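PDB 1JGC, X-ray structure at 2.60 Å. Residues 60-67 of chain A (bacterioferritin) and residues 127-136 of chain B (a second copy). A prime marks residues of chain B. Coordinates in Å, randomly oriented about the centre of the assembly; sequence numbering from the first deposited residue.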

ATOM      1  N   ALA A  60     -19.576  43.416  -3.714  1.00 20.32           N
ATOM      2  CA  ALA A  60     -20.740  42.537  -3.633  1.00 20.85           C
ATOM      3  C   ALA A  60     -21.825  43.128  -2.738  1.00 21.31           C
ATOM      4  O   ALA A  60     -23.013  43.056  -3.046  1.00 22.24           O
ATOM      5  CB  ALA A  60     -20.330  41.157  -3.120  1.00 17.15           C
ATOM      6  N   ARG A  61     -21.414  43.723  -1.628  1.00 21.78           N
ATOM      7  CA  ARG A  61     -22.374  44.313  -0.712  1.00 22.27           C
ATOM      8  C   ARG A  61     -23.054  45.498  -1.378  1.00 23.46           C
ATOM      9  O   ARG A  61     -24.247  45.728  -1.182  1.00 25.13           O
ATOM     10  CB  ARG A  61     -21.676  44.765   0.564  1.00 20.32           C
ATOM     11  CG  ARG A  61     -22.597  45.387   1.587  1.00 20.36           C
ATOM     12  CD  ARG A  61     -23.644  44.408   2.079  1.00 21.99           C
ATOM     13  NE  ARG A  61     -24.503  45.027   3.084  1.00 22.37           N
ATOM     14  CZ  ARG A  61     -25.572  44.448   3.615  1.00 22.79           C
ATOM     15  NH1 ARG A  61     -25.922  43.222   3.240  1.00 22.59           N
ATOM     16  NH2 ARG A  61     -26.304  45.102   4.508  1.00 21.53           N
ATOM     17  N   ILE A  62     -22.299  46.252  -2.167  1.00 22.91           N
ATOM     18  CA  ILE A  62     -22.861  47.405  -2.851  1.00 22.00           C
ATOM     19  C   ILE A  62     -23.932  46.969  -3.849  1.00 21.77           C
ATOM     20  O   ILE A  62     -25.010  47.550  -3.904  1.00 21.60           O
ATOM     21  CB  ILE A  62     -21.770  48.199  -3.591  1.00 20.88           C
ATOM     22  CG1 ILE A  62     -20.929  48.986  -2.582  1.00 20.61           C
ATOM     23  CG2 ILE A  62     -22.404  49.117  -4.625  1.00 19.99           C
ATOM     24  CD1 ILE A  62     -19.754  49.731  -3.199  1.00 18.89           C
ATOM     25  N   LEU A  63     -23.639  45.943  -4.636  1.00 21.89           N
ATOM     26  CA  LEU A  63     -24.607  45.472  -5.618  1.00 21.68           C
ATOM     27  C   LEU A  63     -25.864  44.955  -4.934  1.00 21.95           C
ATOM     28  O   LEU A  63     -26.970  45.202  -5.392  1.00 22.36           O
ATOM     29  CB  LEU A  63     -23.993  44.377  -6.488  1.00 19.35           C
ATOM     30  CG  LEU A  63     -22.952  44.843  -7.505  1.00 19.05           C
ATOM     31  CD1 LEU A  63     -22.371  43.638  -8.224  1.00 17.63           C
ATOM     32  CD2 LEU A  63     -23.596  45.797  -8.491  1.00 15.35           C
ATOM     33  N   PHE A  64     -25.694  44.240  -3.832  1.00 22.33           N
ATOM     34  CA  PHE A  64     -26.838  43.717  -3.107  1.00 23.42           C
ATOM     35  C   PHE A  64     -27.746  44.851  -2.631  1.00 24.29           C
ATOM     36  O   PHE A  64     -28.966  44.724  -2.674  1.00 25.41           O
ATOM     37  CB  PHE A  64     -26.373  42.899  -1.906  1.00 23.34           C
ATOM     38  CG  PHE A  64     -27.488  42.467  -1.010  1.00 24.15           C
ATOM     39  CD1 PHE A  64     -28.479  41.618  -1.475  1.00 25.09           C
ATOM     40  CD2 PHE A  64     -27.558  42.925   0.301  1.00 24.74           C
ATOM     41  CE1 PHE A  64     -29.530  41.230  -0.640  1.00 24.50           C
ATOM     42  CE2 PHE A  64     -28.598  42.546   1.133  1.00 24.41           C
ATOM     43  CZ  PHE A  64     -29.589  41.695   0.662  1.00 23.76           C
ATOM     44  N   LEU A  65     -27.147  45.947  -2.164  1.00 24.40           N
ATOM     45  CA  LEU A  65     -27.903  47.105  -1.695  1.00 24.39           C
ATOM     46  C   LEU A  65     -28.384  47.915  -2.882  1.00 25.44           C
ATOM     47  O   LEU A  65     -28.859  49.034  -2.729  1.00 27.21           O
ATOM     48  CB  LEU A  65     -27.043  47.994  -0.792  1.00 22.87           C
ATOM     49  CG  LEU A  65     -26.619  47.388   0.556  1.00 23.66           C
ATOM     50  CD1 LEU A  65     -25.823  48.405   1.363  1.00 19.32           C
ATOM     51  CD2 LEU A  65     -27.854  46.935   1.328  1.00 20.34           C
ATOM     52  N   GLU A  66     -28.243  47.337  -4.069  1.00 26.67           N
ATOM     53  CA  GLU A  66     -28.670  47.959  -5.314  1.00 27.51           C
ATOM     54  C   GLU A  66     -27.991  49.271  -5.676  1.00 28.22           C
ATOM     55  O   GLU A  66     -28.577  50.119  -6.348  1.00 28.60           O
ATOM     56  CB  GLU A  66     -30.189  48.122  -5.310  1.00 27.54           C
ATOM     57  CG  GLU A  66     -30.907  46.776  -5.392  1.00 31.58           C
ATOM     58  CD  GLU A  66     -32.394  46.858  -5.123  1.00 33.08           C
ATOM     59  OE1 GLU A  66     -33.059  47.773  -5.663  1.00 34.82           O
ATOM     60  OE2 GLU A  66     -32.899  45.992  -4.375  1.00 34.54           O
ATOM     61  N   GLY A  67     -26.745  49.426  -5.240  1.00 28.36           N
ATOM     62  CA  GLY A  67     -25.990  50.620  -5.566  1.00 28.41           C
ATOM     63  C   GLY A  67     -25.094  50.286  -6.747  1.00 29.09           C
ATOM     64  O   GLY A  67     -25.171  49.186  -7.293  1.00 29.20           O
TER
ATOM     65  N   GLU B 127     -30.419  35.790   7.007  1.00 25.77           N
ATOM     66  CA  GLU B 127     -31.617  36.128   6.259  1.00 27.57           C
ATOM     67  C   GLU B 127     -31.329  37.068   5.093  1.00 26.70           C
ATOM     68  O   GLU B 127     -31.944  36.943   4.033  1.00 26.64           O
ATOM     69  CB  GLU B 127     -32.695  36.705   7.191  1.00 30.59           C
ATOM     70  CG  GLU B 127     -33.946  35.792   7.339  1.00 38.01           C
ATOM     71  CD  GLU B 127     -33.664  34.412   7.983  1.00 42.61           C
ATOM     72  OE1 GLU B 127     -32.870  33.600   7.424  1.00 44.87           O
ATOM     73  OE2 GLU B 127     -34.255  34.130   9.058  1.00 46.32           O
ATOM     74  N   GLU B 128     -30.402  38.003   5.265  1.00 25.67           N
ATOM     75  CA  GLU B 128     -30.079  38.886   4.157  1.00 25.09           C
ATOM     76  C   GLU B 128     -29.430  38.038   3.063  1.00 24.84           C
ATOM     77  O   GLU B 128     -29.554  38.326   1.872  1.00 23.95           O
ATOM     78  CB  GLU B 128     -29.167  40.033   4.615  1.00 26.71           C
ATOM     79  CG  GLU B 128     -29.956  41.191   5.254  1.00 29.11           C
ATOM     80  CD  GLU B 128     -29.180  42.507   5.361  1.00 30.62           C
ATOM     81  OE1 GLU B 128     -28.314  42.787   4.497  1.00 32.44           O
ATOM     82  OE2 GLU B 128     -29.454  43.280   6.302  1.00 30.44           O
ATOM     83  N   GLY B 129     -28.761  36.966   3.476  1.00 24.75           N
ATOM     84  CA  GLY B 129     -28.145  36.067   2.518  1.00 24.94           C
ATOM     85  C   GLY B 129     -29.214  35.398   1.661  1.00 26.15           C
ATOM     86  O   GLY B 129     -29.080  35.336   0.442  1.00 26.26           O
ATOM     87  N   HIS B 130     -30.273  34.893   2.296  1.00 26.61           N
ATOM     88  CA  HIS B 130     -31.369  34.247   1.578  1.00 27.60           C
ATOM     89  C   HIS B 130     -32.069  35.266   0.685  1.00 26.81           C
ATOM     90  O   HIS B 130     -32.448  34.954  -0.448  1.00 26.69           O
ATOM     91  CB  HIS B 130     -32.391  33.656   2.556  1.00 31.01           C
ATOM     92  CG  HIS B 130     -31.886  32.479   3.334  1.00 35.62           C
ATOM     93  ND1 HIS B 130     -32.499  32.032   4.489  1.00 38.48           N
ATOM     94  CD2 HIS B 130     -30.837  31.649   3.119  1.00 37.50           C
ATOM     95  CE1 HIS B 130     -31.846  30.980   4.952  1.00 39.57           C
ATOM     96  NE2 HIS B 130     -30.833  30.725   4.139  1.00 39.26           N
ATOM     97  N   VAL B 131     -32.251  36.482   1.192  1.00 25.61           N
ATOM     98  CA  VAL B 131     -32.896  37.528   0.402  1.00 24.81           C
ATOM     99  C   VAL B 131     -32.093  37.782  -0.868  1.00 24.35           C
ATOM    100  O   VAL B 131     -32.656  37.883  -1.956  1.00 22.93           O
ATOM    101  CB  VAL B 131     -33.010  38.861   1.186  1.00 23.94           C
ATOM    102  CG1 VAL B 131     -33.482  39.972   0.264  1.00 21.41           C
ATOM    103  CG2 VAL B 131     -33.972  38.700   2.344  1.00 23.82           C
ATOM    104  N   ASP B 132     -30.775  37.887  -0.715  1.00 24.71           N
ATOM    105  CA  ASP B 132     -29.885  38.122  -1.846  1.00 25.51           C
ATOM    106  C   ASP B 132     -30.098  37.048  -2.913  1.00 24.86           C
ATOM    107  O   ASP B 132     -30.289  37.340  -4.097  1.00 24.15           O
ATOM    108  CB  ASP B 132     -28.432  38.106  -1.371  1.00 26.37           C
ATOM    109  CG  ASP B 132     -27.454  38.457  -2.471  1.00 28.11           C
ATOM    110  OD1 ASP B 132     -27.896  38.956  -3.535  1.00 30.72           O
ATOM    111  OD2 ASP B 132     -26.236  38.243  -2.264  1.00 29.92           O
ATOM    112  N   PHE B 133     -30.080  35.802  -2.468  1.00 24.93           N
ATOM    113  CA  PHE B 133     -30.277  34.663  -3.344  1.00 26.08           C
ATOM    114  C   PHE B 133     -31.641  34.692  -4.049  1.00 26.80           C
ATOM    115  O   PHE B 133     -31.711  34.580  -5.282  1.00 26.97           O
ATOM    116  CB  PHE B 133     -30.138  33.380  -2.536  1.00 26.60           C
ATOM    117  CG  PHE B 133     -30.498  32.158  -3.297  1.00 28.18           C
ATOM    118  CD1 PHE B 133     -29.621  31.626  -4.227  1.00 27.83           C
ATOM    119  CD2 PHE B 133     -31.741  31.550  -3.106  1.00 29.21           C
ATOM    120  CE1 PHE B 133     -29.971  30.500  -4.965  1.00 29.24           C
ATOM    121  CE2 PHE B 133     -32.103  30.426  -3.836  1.00 29.93           C
ATOM    122  CZ  PHE B 133     -31.212  29.897  -4.772  1.00 28.86           C
ATOM    123  N   LEU B 134     -32.717  34.833  -3.272  1.00 25.79           N
ATOM    124  CA  LEU B 134     -34.067  34.870  -3.832  1.00 24.38           C
ATOM    125  C   LEU B 134     -34.240  36.007  -4.831  1.00 24.41           C
ATOM    126  O   LEU B 134     -34.868  35.830  -5.868  1.00 24.69           O
ATOM    127  CB  LEU B 134     -35.113  35.001  -2.720  1.00 24.70           C
ATOM    128  CG  LEU B 134     -35.300  33.801  -1.781  1.00 24.58           C
ATOM    129  CD1 LEU B 134     -36.245  34.159  -0.649  1.00 22.26           C
ATOM    130  CD2 LEU B 134     -35.831  32.626  -2.572  1.00 23.92           C
ATOM    131  N   GLU B 135     -33.683  37.179  -4.533  1.00 25.00           N
ATOM    132  CA  GLU B 135     -33.812  38.306  -5.454  1.00 25.29           C
ATOM    133  C   GLU B 135     -33.099  37.988  -6.759  1.00 25.35           C
ATOM    134  O   GLU B 135     -33.589  38.316  -7.842  1.00 25.56           O
ATOM    135  CB  GLU B 135     -33.246  39.592  -4.841  1.00 24.80           C
ATOM    136  CG  GLU B 135     -34.012  40.072  -3.617  1.00 26.66           C
ATOM    137  CD  GLU B 135     -33.486  41.386  -3.075  1.00 27.56           C
ATOM    138  OE1 GLU B 135     -32.251  41.572  -3.081  1.00 29.76           O
ATOM    139  OE2 GLU B 135     -34.298  42.228  -2.631  1.00 28.08           O
ATOM    140  N   THR B 136     -31.944  37.337  -6.661  1.00 25.20           N
ATOM    141  CA  THR B 136     -31.201  36.967  -7.852  1.00 24.60           C
ATOM    142  C   THR B 136     -31.990  35.928  -8.649  1.00 24.37           C
ATOM    143  O   THR B 136     -32.029  35.982  -9.878  1.00 23.28           O
ATOM    144  CB  THR B 136     -29.812  36.430  -7.475  1.00 24.31           C
ATOM    145  OG1 THR B 136     -29.013  37.526  -7.012  1.00 26.93           O
ATOM    146  CG2 THR B 136     -29.131  35.762  -8.667  1.00 22.65           C
TER

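This is a small contact between two copies of bacterioferritin in which one aromatic side chain, Phe64, fits as a knob into a largely acidic hole on a helix of the neighbouring chain, with a salt bridge from Arg61 to Glu128′ beside it. The two stretches bury 278 Å² in total, both sides summed, and Phe64 has the largest share, 109 Å².

The helix that ends at Phe64 and the helix running through 127-136 cross at 66° and come no closer than 11.7 Å between axes. At that separation the backbones do not touch, and side chains must span the gap. The nearest pair of CA atoms, those of Phe64 and Asp132′, lies 6.5 Å apart. The CA-to-CB bond of Phe64 points sideways relative to the partner helix, but with chi1 at 173° (t) the end of the side chain comes nearer to it.

The hole is formed by Glu128′, Val131′, Asp132′ and Glu135′, residues spaced i, i+3, i+4 and i+7, which therefore line one side of the helix. Several ring atoms of Phe64, CD1, CE1, CZ and CE2, come within contact distance of the partner helix. Phe64 CE1 lies 3.4 Å from Asp132′ CA and equally 3.4 Å from Asp132′ CB, so the ring packs against the backbone and side chain of Asp132′, and Phe64 CD1 also lies 3.4 Å from Asp132′ OD1. Phe64 CE1 also approaches Val131′ CG1 at 4.2 Å, the apolar side-chain contact of the interface, and here the methyl group lies at the ring edge. Phe64 CE2 is 3.4 Å from Glu128′ OE1, again at the edge and near the ring plane. Such an arrangement suits an aromatic ring, whose rim of C-H groups carries partial positive charge. Glu135′ OE1 comes within 3.7 Å of Phe64 CE1, but obliquely.

Glu128′ OE1 also receives the polar link. Arg61 lies three residues, a little under one helical turn, before Phe64, and its side chain, though leaving the backbone sideways, extends through a t, p, t conformation to bring the guanidinium to the carboxylate. Arg61 NH1 donates a hydrogen bond to Glu128′ OE1 at 2.7 Å with an N-H...O angle of 154°; Arg61 NH2 donates to the same Glu128′ OE1 at 3.1 Å and a less linear 135°. Both nitrogens thus converge on a single oxygen, which sits near the guanidinium plane, in a forked salt bridge rather than a two-oxygen pairing. Glu128′ OE2 is hydrogen-bonded elsewhere in the structure.

Beyond Phe64 the chain leaves helical geometry at Leu65, and Glu66 adopts positive phi (62°). The end of the Glu66 side chain comes nearer to the partner helix, and Glu66 OE2 lies 4.4 Å from Glu135′ OE2. These like charges offer each other no direct stabilisation, and both oxygens are hydrogen-bonded elsewhere in the structure.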